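Local structure of protein CsuE (Acinetobacter baumannii, 6FJY) at residues D[57-62]-D[121-126]. The protein serves as the tip adhesin subunit of archaic chaperone-usher Csu pili, probably mediating the attachment that leads to biofilm formation. Residues are numbered along the deposited sequence; the frame is centred on the assembly and turned at random.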
loop_
_atom_site.group_PDB
_atom_site.type_symbol
_atom_site.label_atom_id
_atom_site.label_comp_id
_atom_site.label_asym_id
_atom_site.label_seq_id
_atom_site.Cartn_x
_atom_site.Cartn_y
_atom_site.Cartn_z
ATOM N N ASN D 57 -1.954 24.240 -1.433
ATOM C CA ASN D 57 -2.870 23.202 -0.987
ATOM C C ASN D 57 -3.210 22.223 -2.099
ATOM O O ASN D 57 -3.971 21.280 -1.865
ATOM C CB ASN D 57 -4.153 23.830 -0.430
ATOM C CG ASN D 57 -3.903 24.690 0.802
ATOM O OD1 ASN D 57 -3.628 24.180 1.890
ATOM N ND2 ASN D 57 -4.011 26.001 0.638
ATOM N N SER D 58 -2.647 22.409 -3.290
ATOM C CA SER D 58 -2.943 21.587 -4.456
ATOM C C SER D 58 -1.745 20.699 -4.773
ATOM O O SER D 58 -0.624 21.195 -4.931
ATOM C CB SER D 58 -3.299 22.461 -5.661
ATOM O OG SER D 58 -3.460 21.675 -6.829
ATOM N N PHE D 59 -1.993 19.394 -4.866
ATOM C CA PHE D 59 -0.996 18.401 -5.245
ATOM C C PHE D 59 -1.424 17.757 -6.556
ATOM O O PHE D 59 -2.593 17.401 -6.724
ATOM C CB PHE D 59 -0.847 17.315 -4.171
ATOM C CG PHE D 59 -0.291 17.807 -2.863
ATOM C CD1 PHE D 59 -0.949 18.782 -2.130
ATOM C CD2 PHE D 59 0.874 17.268 -2.351
ATOM C CE1 PHE D 59 -0.438 19.226 -0.930
ATOM C CE2 PHE D 59 1.386 17.706 -1.149
ATOM C CZ PHE D 59 0.729 18.683 -0.438
ATOM N N THR D 60 -0.477 17.582 -7.473
ATOM C CA THR D 60 -0.787 17.136 -8.826
ATOM C C THR D 60 -0.152 15.793 -9.143
ATOM O O THR D 60 1.009 15.541 -8.799
ATOM C CB THR D 60 -0.308 18.147 -9.856
ATOM O OG1 THR D 60 0.977 18.641 -9.468
ATOM C CG2 THR D 60 -1.282 19.294 -9.961
ATOM N N ASN D 61 -0.921 14.949 -9.829
ATOM C CA ASN D 61 -0.389 13.753 -10.468
ATOM C C ASN D 61 0.222 14.161 -11.801
ATOM O O ASN D 61 -0.470 14.720 -12.658
ATOM C CB ASN D 61 -1.495 12.720 -10.670
ATOM C CG ASN D 61 -0.962 11.334 -10.984
ATOM O OD1 ASN D 61 0.185 11.172 -11.401
ATOM N ND2 ASN D 61 -1.804 10.320 -10.785
ATOM N N ALA D 62 1.514 13.889 -11.979
ATOM C CA ALA D 62 2.190 14.368 -13.180
ATOM C C ALA D 62 1.683 13.707 -14.454
ATOM O O ALA D 62 1.995 14.190 -15.548
ATOM C CB ALA D 62 3.702 14.159 -13.059
ATOM N N TYR D 121 1.500 12.353 -6.195
ATOM C CA TYR D 121 0.812 13.634 -6.267
ATOM C C TYR D 121 1.707 14.679 -5.618
ATOM O O TYR D 121 1.856 14.702 -4.393
ATOM C CB TYR D 121 -0.558 13.549 -5.593
ATOM C CG TYR D 121 -1.574 12.776 -6.415
ATOM C CD1 TYR D 121 -1.496 11.396 -6.536
ATOM C CD2 TYR D 121 -2.605 13.429 -7.071
ATOM C CE1 TYR D 121 -2.411 10.688 -7.295
ATOM C CE2 TYR D 121 -3.528 12.728 -7.827
ATOM C CZ TYR D 121 -3.425 11.354 -7.937
ATOM O OH TYR D 121 -4.345 10.655 -8.690
ATOM N N GLN D 122 2.310 15.533 -6.445
ATOM C CA GLN D 122 3.329 16.475 -6.003
ATOM C C GLN D 122 2.700 17.840 -5.777
ATOM O O GLN D 122 1.975 18.342 -6.641
ATOM C CB GLN D 122 4.448 16.582 -7.037
ATOM C CG GLN D 122 5.671 17.331 -6.540
ATOM C CD GLN D 122 6.407 16.568 -5.457
ATOM O OE1 GLN D 122 6.952 17.158 -4.524
ATOM N NE2 GLN D 122 6.429 15.243 -5.579
ATOM N N ALA D 123 2.972 18.436 -4.618
ATOM C CA ALA D 123 2.487 19.781 -4.353
ATOM C C ALA D 123 2.978 20.728 -5.443
ATOM O O ALA D 123 4.066 20.560 -5.994
ATOM C CB ALA D 123 2.949 20.261 -2.975
ATOM N N ASP D 124 2.141 21.700 -5.784
ATOM C CA ASP D 124 2.416 22.534 -6.945
ATOM C C ASP D 124 3.477 23.583 -6.647
ATOM O O ASP D 124 4.170 24.035 -7.562
ATOM C CB ASP D 124 1.121 23.183 -7.430
ATOM C CG ASP D 124 0.143 22.166 -7.977
ATOM O OD1 ASP D 124 0.610 21.132 -8.490
ATOM O OD2 ASP D 124 -1.079 22.390 -7.888
ATOM N N SER D 125 3.612 23.968 -5.383
ATOM C CA SER D 125 4.653 24.853 -4.913
ATOM C C SER D 125 5.269 24.273 -3.649
ATOM O O SER D 125 4.567 23.672 -2.827
ATOM C CB SER D 125 4.112 26.254 -4.618
ATOM O OG SER D 125 5.170 27.128 -4.265
ATOM N N PRO D 126 6.573 24.429 -3.472
ATOM C CA PRO D 126 7.216 23.938 -2.252
ATOM C C PRO D 126 6.811 24.766 -1.043
ATOM O O PRO D 126 6.268 25.869 -1.140
ATOM C CB PRO D 126 8.708 24.073 -2.558
ATOM C CG PRO D 126 8.778 25.133 -3.616
ATOM C CD PRO D 126 7.540 24.988 -4.434
#
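Two antiparallel strands pair here in the N-terminal half of the tip adhesin, consistent with its Ig-like beta-sandwich architecture: the short strand 58-61 lies against the start of the long strand 119-136, and each has a further neighbour, strand 67-73 on one flank and strand 167-184 on the other. Thr60 and Gln122 form the hydrogen-bonded pair. Thr60 N gives a nearly straight bond (168°) to Gln122 O, and Gln122 N returns one to Thr60 O, each 2.7 Å long. Both donors stand above the plane of the carbonyl they meet. The ladder continues past the strand end, where Asp124 N bonds to Ser58 O at 2.9 Å, close to the C=O axis; Ser58 O also receives Ser56 OG.

Asp124 bends its carboxylate back over the face carrying Thr60, with CG anti to its own carbonyl carbon. Ser58 OG, anti to its backbone N, donates to Asp124 OD2 at 2.7 Å, arriving from above the carboxylate plane. Thr60 OG1 sits in the crowded position between backbone N and carbonyl carbon (chi1 41°), which places it within reach of both Asp124 OD1 and Gln122 O. Ser58 OG would be expected to favour the charged carboxylate, Thr60 OG1 only if its proton goes to Asp124; Ser58 O, an acceptor 3.2 Å from Asp124 OD2, should work against it.

On the other face, which carries Phe59, Tyr121 and Ala123, apolar packing takes over. Ala123 CB rests over one face of the Phe59 ring, 3.6 Å from its centroid, while Tyr121 O lies at that ring's edge. The strongest polar partner of Tyr121 OH is Ser117 O. Asn61 crosses this ring obliquely, its CB over one face; its amide, tilted 55° from the ring plane, makes a weak 3.3 Å bond from Asn61 ND2 to Tyr121 OH.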